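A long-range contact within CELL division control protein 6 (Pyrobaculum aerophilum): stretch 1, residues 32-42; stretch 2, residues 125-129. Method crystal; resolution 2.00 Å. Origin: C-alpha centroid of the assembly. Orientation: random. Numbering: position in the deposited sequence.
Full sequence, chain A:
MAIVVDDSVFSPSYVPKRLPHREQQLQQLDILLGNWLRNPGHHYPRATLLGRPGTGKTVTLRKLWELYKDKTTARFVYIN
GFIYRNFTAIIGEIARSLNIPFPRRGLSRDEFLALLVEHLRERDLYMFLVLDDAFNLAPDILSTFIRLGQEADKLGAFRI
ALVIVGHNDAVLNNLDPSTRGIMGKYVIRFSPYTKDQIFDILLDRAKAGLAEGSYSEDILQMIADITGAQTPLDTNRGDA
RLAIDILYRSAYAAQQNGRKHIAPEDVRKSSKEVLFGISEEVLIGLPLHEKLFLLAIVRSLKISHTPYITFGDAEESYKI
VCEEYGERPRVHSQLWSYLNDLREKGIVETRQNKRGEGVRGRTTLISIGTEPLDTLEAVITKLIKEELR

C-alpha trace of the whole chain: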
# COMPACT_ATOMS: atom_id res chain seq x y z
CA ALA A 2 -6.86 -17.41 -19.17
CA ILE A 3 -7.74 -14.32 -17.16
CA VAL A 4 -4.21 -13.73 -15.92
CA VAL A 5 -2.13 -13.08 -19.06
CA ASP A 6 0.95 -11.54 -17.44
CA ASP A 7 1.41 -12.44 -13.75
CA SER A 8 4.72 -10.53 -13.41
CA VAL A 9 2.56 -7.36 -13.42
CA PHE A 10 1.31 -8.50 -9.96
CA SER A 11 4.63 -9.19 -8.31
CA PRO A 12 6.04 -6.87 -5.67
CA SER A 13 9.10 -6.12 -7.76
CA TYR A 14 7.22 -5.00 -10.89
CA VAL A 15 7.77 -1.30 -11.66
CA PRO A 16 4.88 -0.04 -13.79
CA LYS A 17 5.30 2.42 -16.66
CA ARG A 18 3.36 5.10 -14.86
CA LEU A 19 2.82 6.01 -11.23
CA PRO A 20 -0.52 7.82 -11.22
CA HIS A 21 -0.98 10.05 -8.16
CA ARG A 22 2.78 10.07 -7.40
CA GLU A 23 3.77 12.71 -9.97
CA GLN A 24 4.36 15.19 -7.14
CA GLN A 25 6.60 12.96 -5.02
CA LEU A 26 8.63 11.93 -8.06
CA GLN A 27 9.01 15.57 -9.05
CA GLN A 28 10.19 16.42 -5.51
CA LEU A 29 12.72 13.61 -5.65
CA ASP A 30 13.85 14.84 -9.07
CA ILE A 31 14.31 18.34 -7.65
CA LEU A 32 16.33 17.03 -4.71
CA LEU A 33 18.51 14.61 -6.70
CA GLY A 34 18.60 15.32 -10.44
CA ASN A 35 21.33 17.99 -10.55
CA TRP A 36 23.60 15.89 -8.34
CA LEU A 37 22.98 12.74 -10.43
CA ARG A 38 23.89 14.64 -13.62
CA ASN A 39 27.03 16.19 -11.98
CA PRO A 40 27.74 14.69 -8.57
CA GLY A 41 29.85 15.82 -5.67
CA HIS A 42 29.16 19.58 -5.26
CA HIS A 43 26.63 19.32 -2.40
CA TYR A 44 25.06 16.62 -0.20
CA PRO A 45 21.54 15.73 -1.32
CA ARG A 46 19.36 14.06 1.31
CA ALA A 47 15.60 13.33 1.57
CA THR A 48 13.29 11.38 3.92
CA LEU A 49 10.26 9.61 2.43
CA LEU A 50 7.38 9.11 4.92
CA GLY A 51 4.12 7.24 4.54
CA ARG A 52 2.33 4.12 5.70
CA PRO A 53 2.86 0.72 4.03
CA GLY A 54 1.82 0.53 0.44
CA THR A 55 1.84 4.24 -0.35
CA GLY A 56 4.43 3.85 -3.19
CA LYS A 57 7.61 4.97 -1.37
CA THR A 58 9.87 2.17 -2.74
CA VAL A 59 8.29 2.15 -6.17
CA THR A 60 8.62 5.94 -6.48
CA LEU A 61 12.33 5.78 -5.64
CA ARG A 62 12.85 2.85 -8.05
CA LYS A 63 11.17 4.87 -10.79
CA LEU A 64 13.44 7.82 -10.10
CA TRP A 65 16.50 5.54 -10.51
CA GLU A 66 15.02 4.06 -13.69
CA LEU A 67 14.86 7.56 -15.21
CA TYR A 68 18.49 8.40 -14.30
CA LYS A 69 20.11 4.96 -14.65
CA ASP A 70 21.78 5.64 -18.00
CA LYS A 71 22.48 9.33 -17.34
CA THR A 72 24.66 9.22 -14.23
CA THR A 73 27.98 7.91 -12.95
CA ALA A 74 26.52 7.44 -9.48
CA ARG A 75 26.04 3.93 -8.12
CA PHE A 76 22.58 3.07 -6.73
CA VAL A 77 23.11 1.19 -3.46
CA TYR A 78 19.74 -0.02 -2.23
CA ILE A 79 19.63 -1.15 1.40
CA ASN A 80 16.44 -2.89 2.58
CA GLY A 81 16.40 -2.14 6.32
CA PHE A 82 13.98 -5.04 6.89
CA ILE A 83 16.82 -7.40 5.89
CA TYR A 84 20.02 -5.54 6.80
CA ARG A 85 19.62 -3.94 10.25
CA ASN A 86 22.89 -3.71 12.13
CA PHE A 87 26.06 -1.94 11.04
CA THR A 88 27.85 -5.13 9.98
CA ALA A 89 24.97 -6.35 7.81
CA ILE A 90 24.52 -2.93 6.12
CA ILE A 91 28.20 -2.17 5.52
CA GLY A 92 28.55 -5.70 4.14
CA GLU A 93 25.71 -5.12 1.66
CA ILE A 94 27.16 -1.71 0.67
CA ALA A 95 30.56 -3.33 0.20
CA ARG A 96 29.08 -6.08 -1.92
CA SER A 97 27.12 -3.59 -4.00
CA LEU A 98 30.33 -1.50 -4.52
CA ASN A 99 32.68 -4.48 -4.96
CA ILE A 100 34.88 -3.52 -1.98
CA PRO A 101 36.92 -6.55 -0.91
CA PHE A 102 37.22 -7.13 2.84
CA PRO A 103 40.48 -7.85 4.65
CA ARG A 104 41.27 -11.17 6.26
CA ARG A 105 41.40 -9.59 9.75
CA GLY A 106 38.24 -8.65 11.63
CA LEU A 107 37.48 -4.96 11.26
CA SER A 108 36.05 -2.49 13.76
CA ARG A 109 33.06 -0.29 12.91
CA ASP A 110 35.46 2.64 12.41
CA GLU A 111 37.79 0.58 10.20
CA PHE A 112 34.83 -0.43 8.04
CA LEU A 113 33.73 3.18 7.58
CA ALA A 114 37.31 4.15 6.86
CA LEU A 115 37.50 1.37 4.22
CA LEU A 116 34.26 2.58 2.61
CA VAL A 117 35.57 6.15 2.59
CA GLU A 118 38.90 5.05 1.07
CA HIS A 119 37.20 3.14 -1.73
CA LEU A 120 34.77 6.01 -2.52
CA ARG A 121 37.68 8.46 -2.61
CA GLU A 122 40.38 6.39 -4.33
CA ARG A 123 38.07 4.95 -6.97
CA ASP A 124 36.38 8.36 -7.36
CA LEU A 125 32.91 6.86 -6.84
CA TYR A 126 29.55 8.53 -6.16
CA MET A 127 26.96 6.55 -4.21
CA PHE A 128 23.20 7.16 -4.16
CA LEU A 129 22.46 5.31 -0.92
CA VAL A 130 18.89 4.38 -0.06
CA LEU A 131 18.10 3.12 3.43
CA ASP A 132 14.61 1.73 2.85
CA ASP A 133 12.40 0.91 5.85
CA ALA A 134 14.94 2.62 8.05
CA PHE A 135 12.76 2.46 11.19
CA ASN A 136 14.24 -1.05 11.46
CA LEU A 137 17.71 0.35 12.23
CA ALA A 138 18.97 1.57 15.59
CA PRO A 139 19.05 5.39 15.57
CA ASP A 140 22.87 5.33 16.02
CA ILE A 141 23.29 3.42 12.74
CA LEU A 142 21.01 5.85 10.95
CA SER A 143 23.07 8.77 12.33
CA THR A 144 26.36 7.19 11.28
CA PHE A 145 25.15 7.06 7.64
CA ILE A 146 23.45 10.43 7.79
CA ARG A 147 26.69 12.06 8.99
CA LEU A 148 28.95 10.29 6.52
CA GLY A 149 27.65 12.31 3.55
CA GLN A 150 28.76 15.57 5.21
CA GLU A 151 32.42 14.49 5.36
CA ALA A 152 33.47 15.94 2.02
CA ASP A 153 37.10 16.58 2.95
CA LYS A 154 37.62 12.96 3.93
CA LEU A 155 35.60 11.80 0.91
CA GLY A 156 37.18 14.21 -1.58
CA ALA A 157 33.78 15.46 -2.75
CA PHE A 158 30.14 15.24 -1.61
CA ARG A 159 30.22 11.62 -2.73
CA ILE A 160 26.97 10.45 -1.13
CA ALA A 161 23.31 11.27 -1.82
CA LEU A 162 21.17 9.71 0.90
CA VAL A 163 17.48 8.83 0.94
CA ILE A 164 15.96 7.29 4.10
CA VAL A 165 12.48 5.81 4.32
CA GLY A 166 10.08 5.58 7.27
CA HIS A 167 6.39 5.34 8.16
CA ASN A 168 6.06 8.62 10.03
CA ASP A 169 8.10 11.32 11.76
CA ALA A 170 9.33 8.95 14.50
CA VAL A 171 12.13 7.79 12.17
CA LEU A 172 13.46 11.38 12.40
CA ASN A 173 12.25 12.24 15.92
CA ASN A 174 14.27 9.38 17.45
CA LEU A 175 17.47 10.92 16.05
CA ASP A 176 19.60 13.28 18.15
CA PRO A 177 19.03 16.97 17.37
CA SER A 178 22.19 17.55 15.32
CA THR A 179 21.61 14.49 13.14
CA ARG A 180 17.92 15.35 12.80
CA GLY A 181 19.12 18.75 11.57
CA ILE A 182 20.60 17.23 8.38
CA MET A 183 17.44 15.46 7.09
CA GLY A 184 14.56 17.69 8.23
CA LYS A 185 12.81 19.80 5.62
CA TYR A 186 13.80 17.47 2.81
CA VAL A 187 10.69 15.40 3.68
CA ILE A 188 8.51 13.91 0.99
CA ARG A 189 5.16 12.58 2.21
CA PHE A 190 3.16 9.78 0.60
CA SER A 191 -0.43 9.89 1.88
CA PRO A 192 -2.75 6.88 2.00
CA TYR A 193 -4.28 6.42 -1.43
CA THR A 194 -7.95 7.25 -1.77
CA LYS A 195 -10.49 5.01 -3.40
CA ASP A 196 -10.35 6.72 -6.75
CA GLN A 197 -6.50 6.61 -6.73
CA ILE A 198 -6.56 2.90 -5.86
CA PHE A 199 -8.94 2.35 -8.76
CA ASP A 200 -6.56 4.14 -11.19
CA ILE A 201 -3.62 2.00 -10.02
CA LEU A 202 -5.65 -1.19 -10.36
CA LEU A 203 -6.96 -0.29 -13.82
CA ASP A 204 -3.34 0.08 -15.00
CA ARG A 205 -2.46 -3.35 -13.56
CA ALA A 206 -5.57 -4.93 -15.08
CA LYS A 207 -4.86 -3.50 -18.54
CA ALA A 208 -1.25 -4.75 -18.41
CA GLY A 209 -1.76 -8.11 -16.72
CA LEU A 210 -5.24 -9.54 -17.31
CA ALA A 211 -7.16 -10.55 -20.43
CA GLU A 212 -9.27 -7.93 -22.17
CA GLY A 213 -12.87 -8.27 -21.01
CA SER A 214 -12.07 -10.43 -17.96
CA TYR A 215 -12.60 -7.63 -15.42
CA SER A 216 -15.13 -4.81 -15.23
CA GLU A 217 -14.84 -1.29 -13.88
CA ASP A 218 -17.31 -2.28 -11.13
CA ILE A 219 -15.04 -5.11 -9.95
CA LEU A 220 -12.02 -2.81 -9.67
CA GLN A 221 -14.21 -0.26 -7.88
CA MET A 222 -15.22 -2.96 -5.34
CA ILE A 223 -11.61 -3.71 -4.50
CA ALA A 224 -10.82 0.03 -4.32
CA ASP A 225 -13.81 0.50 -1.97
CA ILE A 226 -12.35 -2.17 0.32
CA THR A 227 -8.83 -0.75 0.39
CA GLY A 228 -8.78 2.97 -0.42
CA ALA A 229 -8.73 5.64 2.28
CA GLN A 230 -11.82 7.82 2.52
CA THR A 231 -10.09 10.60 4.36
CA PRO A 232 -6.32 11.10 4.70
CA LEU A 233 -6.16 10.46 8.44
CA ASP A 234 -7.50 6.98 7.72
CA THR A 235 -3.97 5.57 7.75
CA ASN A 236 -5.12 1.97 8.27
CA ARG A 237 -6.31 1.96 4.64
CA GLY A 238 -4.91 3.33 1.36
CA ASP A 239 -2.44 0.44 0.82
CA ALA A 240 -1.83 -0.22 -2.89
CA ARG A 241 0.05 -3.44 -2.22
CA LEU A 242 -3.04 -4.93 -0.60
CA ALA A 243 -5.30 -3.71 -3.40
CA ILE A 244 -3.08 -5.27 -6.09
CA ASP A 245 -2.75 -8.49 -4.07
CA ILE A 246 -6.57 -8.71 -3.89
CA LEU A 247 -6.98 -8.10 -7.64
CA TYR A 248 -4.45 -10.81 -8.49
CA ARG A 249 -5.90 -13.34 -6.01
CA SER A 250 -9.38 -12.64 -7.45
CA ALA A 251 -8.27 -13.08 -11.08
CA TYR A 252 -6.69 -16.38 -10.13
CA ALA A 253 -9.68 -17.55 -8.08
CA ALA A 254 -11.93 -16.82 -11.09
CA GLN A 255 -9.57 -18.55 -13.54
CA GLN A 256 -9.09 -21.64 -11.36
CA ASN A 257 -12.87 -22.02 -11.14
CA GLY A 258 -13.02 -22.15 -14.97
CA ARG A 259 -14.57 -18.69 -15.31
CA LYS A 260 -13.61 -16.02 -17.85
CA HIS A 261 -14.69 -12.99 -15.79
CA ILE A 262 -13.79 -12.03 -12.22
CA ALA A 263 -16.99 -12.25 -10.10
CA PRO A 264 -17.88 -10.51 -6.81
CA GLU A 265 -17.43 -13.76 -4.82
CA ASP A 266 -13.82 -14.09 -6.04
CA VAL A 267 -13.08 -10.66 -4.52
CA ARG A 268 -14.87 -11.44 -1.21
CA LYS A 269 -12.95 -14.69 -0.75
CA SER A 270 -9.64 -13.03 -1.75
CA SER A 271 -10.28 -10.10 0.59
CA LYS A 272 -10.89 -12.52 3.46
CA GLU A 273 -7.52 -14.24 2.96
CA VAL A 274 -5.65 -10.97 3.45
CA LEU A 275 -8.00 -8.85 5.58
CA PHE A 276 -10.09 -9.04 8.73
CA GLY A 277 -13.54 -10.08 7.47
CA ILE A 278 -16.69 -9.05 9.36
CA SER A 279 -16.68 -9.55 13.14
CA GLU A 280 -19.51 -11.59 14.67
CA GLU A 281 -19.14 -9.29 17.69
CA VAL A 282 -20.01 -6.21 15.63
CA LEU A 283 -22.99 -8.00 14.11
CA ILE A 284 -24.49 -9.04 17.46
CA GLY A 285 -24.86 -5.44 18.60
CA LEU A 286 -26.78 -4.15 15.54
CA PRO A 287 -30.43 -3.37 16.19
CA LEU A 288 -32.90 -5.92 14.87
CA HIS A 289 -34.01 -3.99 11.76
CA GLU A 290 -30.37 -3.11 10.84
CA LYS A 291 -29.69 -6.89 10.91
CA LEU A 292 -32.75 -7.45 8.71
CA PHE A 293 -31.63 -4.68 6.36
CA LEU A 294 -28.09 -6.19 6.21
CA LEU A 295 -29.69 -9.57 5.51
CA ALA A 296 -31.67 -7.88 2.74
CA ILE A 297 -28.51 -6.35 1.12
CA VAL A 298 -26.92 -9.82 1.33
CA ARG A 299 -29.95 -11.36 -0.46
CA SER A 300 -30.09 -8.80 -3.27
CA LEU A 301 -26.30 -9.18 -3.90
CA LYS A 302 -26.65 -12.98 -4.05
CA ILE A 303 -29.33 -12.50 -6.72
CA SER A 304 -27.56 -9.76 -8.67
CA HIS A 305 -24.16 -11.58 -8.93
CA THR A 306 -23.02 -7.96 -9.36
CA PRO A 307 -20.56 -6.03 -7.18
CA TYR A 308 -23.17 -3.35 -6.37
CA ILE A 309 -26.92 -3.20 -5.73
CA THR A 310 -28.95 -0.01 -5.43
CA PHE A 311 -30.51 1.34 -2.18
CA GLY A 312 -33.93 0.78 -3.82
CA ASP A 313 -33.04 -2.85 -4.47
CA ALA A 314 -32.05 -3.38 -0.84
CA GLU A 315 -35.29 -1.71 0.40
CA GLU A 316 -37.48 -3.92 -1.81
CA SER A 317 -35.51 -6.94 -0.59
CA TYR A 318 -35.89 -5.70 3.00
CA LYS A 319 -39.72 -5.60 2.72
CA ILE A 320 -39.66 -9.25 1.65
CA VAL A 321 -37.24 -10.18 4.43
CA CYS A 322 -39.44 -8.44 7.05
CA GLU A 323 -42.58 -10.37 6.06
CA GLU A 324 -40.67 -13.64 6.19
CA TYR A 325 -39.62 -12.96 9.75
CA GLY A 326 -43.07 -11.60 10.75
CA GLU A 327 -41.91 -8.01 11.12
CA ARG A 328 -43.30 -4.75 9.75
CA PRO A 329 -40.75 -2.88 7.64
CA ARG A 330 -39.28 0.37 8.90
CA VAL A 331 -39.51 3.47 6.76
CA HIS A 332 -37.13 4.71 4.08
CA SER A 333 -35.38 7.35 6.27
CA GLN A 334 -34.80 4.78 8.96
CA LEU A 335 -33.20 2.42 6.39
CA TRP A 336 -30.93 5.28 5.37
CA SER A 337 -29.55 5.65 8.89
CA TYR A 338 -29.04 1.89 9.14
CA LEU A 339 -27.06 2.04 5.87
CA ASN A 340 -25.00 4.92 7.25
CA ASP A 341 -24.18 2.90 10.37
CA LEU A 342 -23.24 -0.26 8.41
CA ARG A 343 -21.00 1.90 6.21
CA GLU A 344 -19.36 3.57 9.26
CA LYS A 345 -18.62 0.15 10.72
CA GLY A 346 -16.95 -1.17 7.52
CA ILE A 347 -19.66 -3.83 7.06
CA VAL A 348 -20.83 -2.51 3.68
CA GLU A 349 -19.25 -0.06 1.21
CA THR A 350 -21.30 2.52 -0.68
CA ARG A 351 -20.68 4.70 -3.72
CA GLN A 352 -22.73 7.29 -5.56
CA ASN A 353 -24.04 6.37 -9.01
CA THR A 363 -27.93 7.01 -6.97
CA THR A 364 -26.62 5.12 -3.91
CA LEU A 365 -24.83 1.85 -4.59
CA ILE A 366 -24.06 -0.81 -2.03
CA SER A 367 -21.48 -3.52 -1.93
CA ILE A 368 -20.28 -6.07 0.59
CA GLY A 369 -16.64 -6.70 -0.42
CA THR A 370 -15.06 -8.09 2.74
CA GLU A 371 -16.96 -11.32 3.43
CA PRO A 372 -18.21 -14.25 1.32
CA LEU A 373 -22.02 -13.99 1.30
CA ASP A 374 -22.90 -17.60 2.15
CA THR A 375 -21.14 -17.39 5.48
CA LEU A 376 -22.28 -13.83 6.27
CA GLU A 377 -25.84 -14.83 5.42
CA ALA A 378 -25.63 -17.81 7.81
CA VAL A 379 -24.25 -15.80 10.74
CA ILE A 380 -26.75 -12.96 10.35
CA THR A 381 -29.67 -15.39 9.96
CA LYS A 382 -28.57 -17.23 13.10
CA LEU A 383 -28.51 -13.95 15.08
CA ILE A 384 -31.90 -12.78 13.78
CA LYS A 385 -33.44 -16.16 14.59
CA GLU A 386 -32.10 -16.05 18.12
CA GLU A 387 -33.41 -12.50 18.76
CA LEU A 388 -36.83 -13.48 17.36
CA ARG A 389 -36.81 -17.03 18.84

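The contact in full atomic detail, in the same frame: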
# COMPACT_ATOMS: atom_id res chain seq x y z
N LEU A 32 15.25 17.19 -5.66
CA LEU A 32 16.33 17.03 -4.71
C LEU A 32 17.59 16.39 -5.35
O LEU A 32 18.72 16.62 -4.92
CB LEU A 32 15.91 16.19 -3.49
CG LEU A 32 14.75 16.85 -2.69
CD1 LEU A 32 14.29 15.99 -1.51
CD2 LEU A 32 15.15 18.23 -2.16
N LEU A 33 17.40 15.42 -6.23
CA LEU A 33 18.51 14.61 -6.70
C LEU A 33 19.03 14.81 -8.10
O LEU A 33 20.17 14.39 -8.39
CB LEU A 33 18.06 13.11 -6.64
CG LEU A 33 17.73 12.60 -5.23
CD1 LEU A 33 17.10 11.19 -5.37
CD2 LEU A 33 18.99 12.54 -4.37
N GLY A 34 18.25 15.29 -9.04
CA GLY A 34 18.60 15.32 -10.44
C GLY A 34 19.90 16.05 -10.76
O GLY A 34 20.63 15.54 -11.63
N ASN A 35 20.09 17.26 -10.23
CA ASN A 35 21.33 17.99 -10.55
C ASN A 35 22.55 17.19 -10.09
O ASN A 35 23.56 17.13 -10.79
CB ASN A 35 21.33 19.38 -9.90
CG ASN A 35 20.44 20.36 -10.66
OD1 ASN A 35 20.12 20.13 -11.83
ND2 ASN A 35 20.05 21.44 -9.99
N TRP A 36 22.50 16.69 -8.86
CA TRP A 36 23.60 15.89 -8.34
C TRP A 36 23.82 14.61 -9.15
O TRP A 36 24.99 14.33 -9.46
CB TRP A 36 23.42 15.56 -6.90
CG TRP A 36 24.51 14.88 -6.12
CD1 TRP A 36 25.45 15.51 -5.37
CD2 TRP A 36 24.80 13.47 -6.01
NE1 TRP A 36 26.29 14.59 -4.80
CE2 TRP A 36 25.93 13.34 -5.17
CE3 TRP A 36 24.22 12.33 -6.55
CZ2 TRP A 36 26.49 12.11 -4.84
CZ3 TRP A 36 24.77 11.10 -6.21
CH2 TRP A 36 25.88 10.99 -5.39
N LEU A 37 22.75 13.94 -9.60
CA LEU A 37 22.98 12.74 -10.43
C LEU A 37 23.65 13.09 -11.76
O LEU A 37 24.44 12.29 -12.33
CB LEU A 37 21.63 12.04 -10.64
CG LEU A 37 21.09 11.35 -9.35
CD1 LEU A 37 19.66 10.84 -9.60
CD2 LEU A 37 22.02 10.20 -8.97
N ARG A 38 23.27 14.23 -12.34
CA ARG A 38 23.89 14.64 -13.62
C ARG A 38 25.36 15.04 -13.40
O ARG A 38 26.18 14.84 -14.29
CB ARG A 38 23.10 15.76 -14.28
CG ARG A 38 21.80 15.32 -14.96
CD ARG A 38 21.12 16.50 -15.67
NE ARG A 38 20.50 17.36 -14.63
CZ ARG A 38 19.26 17.12 -14.17
NH1 ARG A 38 18.53 16.12 -14.64
NH2 ARG A 38 18.71 17.89 -13.24
N ASN A 39 25.71 15.71 -12.32
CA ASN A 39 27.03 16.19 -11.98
C ASN A 39 27.28 16.12 -10.49
O ASN A 39 27.31 17.10 -9.73
CB ASN A 39 27.28 17.65 -12.39
CG ASN A 39 27.20 17.93 -13.87
OD1 ASN A 39 27.93 17.34 -14.68
ND2 ASN A 39 26.31 18.84 -14.25
N PRO A 40 27.62 14.94 -9.98
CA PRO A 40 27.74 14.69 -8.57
C PRO A 40 28.94 15.28 -7.86
O PRO A 40 30.01 15.46 -8.44
CB PRO A 40 27.88 13.16 -8.45
CG PRO A 40 28.38 12.74 -9.80
CD PRO A 40 27.69 13.68 -10.77
N GLY A 41 28.77 15.48 -6.57
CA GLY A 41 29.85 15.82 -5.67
C GLY A 41 29.96 17.28 -5.27
O GLY A 41 30.85 17.56 -4.46
N HIS A 42 29.05 18.16 -5.66
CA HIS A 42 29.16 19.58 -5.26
C HIS A 42 28.30 19.96 -4.08
O HIS A 42 28.46 21.06 -3.55
CB HIS A 42 28.80 20.46 -6.47
CG HIS A 42 29.67 20.06 -7.64
ND1 HIS A 42 31.02 20.37 -7.63
CD2 HIS A 42 29.44 19.42 -8.79
CE1 HIS A 42 31.58 19.93 -8.74
NE2 HIS A 42 30.64 19.35 -9.47
N LEU A 125 34.24 7.43 -6.65
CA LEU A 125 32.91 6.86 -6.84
C LEU A 125 31.90 7.83 -6.22
O LEU A 125 32.28 8.69 -5.43
CB LEU A 125 32.72 5.54 -6.08
CG LEU A 125 33.68 4.39 -6.41
CD1 LEU A 125 33.54 3.29 -5.37
CD2 LEU A 125 33.47 3.90 -7.83
N TYR A 126 30.67 7.71 -6.67
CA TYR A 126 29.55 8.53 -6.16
C TYR A 126 28.42 7.52 -5.93
O TYR A 126 28.11 6.71 -6.81
CB TYR A 126 29.18 9.61 -7.18
CG TYR A 126 30.27 10.64 -7.40
CD1 TYR A 126 31.15 10.51 -8.47
CD2 TYR A 126 30.41 11.74 -6.55
CE1 TYR A 126 32.15 11.44 -8.70
CE2 TYR A 126 31.40 12.68 -6.76
CZ TYR A 126 32.27 12.52 -7.83
OH TYR A 126 33.25 13.46 -8.03
N MET A 127 27.96 7.47 -4.69
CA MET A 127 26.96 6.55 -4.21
C MET A 127 25.62 7.26 -3.91
O MET A 127 25.58 8.21 -3.13
CB MET A 127 27.50 5.91 -2.91
CG MET A 127 26.52 4.97 -2.27
SD MET A 127 27.08 3.92 -0.97
CE MET A 127 27.72 5.07 0.25
N PHE A 128 24.57 6.78 -4.55
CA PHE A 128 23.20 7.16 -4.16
C PHE A 128 22.73 6.03 -3.23
O PHE A 128 22.36 4.95 -3.69
CB PHE A 128 22.33 7.28 -5.39
CG PHE A 128 20.85 7.41 -5.26
CD1 PHE A 128 20.05 7.00 -6.31
CD2 PHE A 128 20.23 7.91 -4.13
CE1 PHE A 128 18.66 7.10 -6.24
CE2 PHE A 128 18.85 8.01 -4.05
CZ PHE A 128 18.06 7.60 -5.11
N LEU A 129 22.76 6.29 -1.94
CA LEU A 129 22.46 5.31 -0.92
C LEU A 129 21.03 5.45 -0.41
O LEU A 129 20.53 6.54 -0.11
CB LEU A 129 23.48 5.47 0.21
CG LEU A 129 23.33 4.57 1.44
CD1 LEU A 129 23.52 3.08 1.08
CD2 LEU A 129 24.31 5.00 2.53

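Segments far apart in sequence are often joined largely by shape and apolar surface, and the contact between residues 32-42 and 125-129 of this cell division control protein is a compact example. At its apolar centre stands Tyr 126, which points toward the helical stretch and gives up 83 Å² to it, the largest share of any residue here. Pro 40 lies over one face of its ring. The CB of Pro 40 comes 3.5 Å from CD2 of Tyr 126, and CG of Pro 40 sits 3.8 Å from the centroid of the Tyr 126 ring, only 15° off the normal, a CH-pi contact. The compact, conformationally restricted proline ring suits this place well, presenting C-H groups to an aromatic face without needing a polar partner.

Beside Tyr 126 lies Trp 36, in the t rotamer. Its CA-to-CB bond points sideways, yet the long indole reaches the strand: CH2 of Trp 36 lies 4.0 Å from CB of Tyr 126 and 3.6 Å from the carbonyl O of Met 127. The CA-to-CB bond of Met 127 points away, and it is its carbonyl O that makes the contact. About one turn earlier on the helix, Leu 33 points toward the strand and packs its CD1 3.7 Å from CZ of Phe 128, a buried pairing of a branched aliphatic with an aromatic ring. The helix, ending at Arg 38, runs roughly antiparallel to the strand at 127-129, at 156° between their directions, with 10.7 Å between the axes at closest approach. Side chains bridge most of that gap, between residues at least 85 positions apart in the chain.

Toward the edge, the chain leaves helical geometry at Asn 39 and passes through Pro 40 to Gly 41, whose CA rests 3.7 Å from CE2 of Tyr 126. A CB on Gly 41 would clash with that same ring atom; the backbone angles, phi 102° and psi 4°, would also jam it against the preceding carbonyl. Glycine is therefore fitted to its place twice over.

No hydrogen bond crosses between the two stretches. NE1 of Trp 36 is hydrogen-bonded elsewhere in the structure. On the exposed side of the helix, NH2 of Arg 38 donates to OD1 of Asn 35 at 3.0 Å, a bond within one stretch between two residues that have no contact with the other.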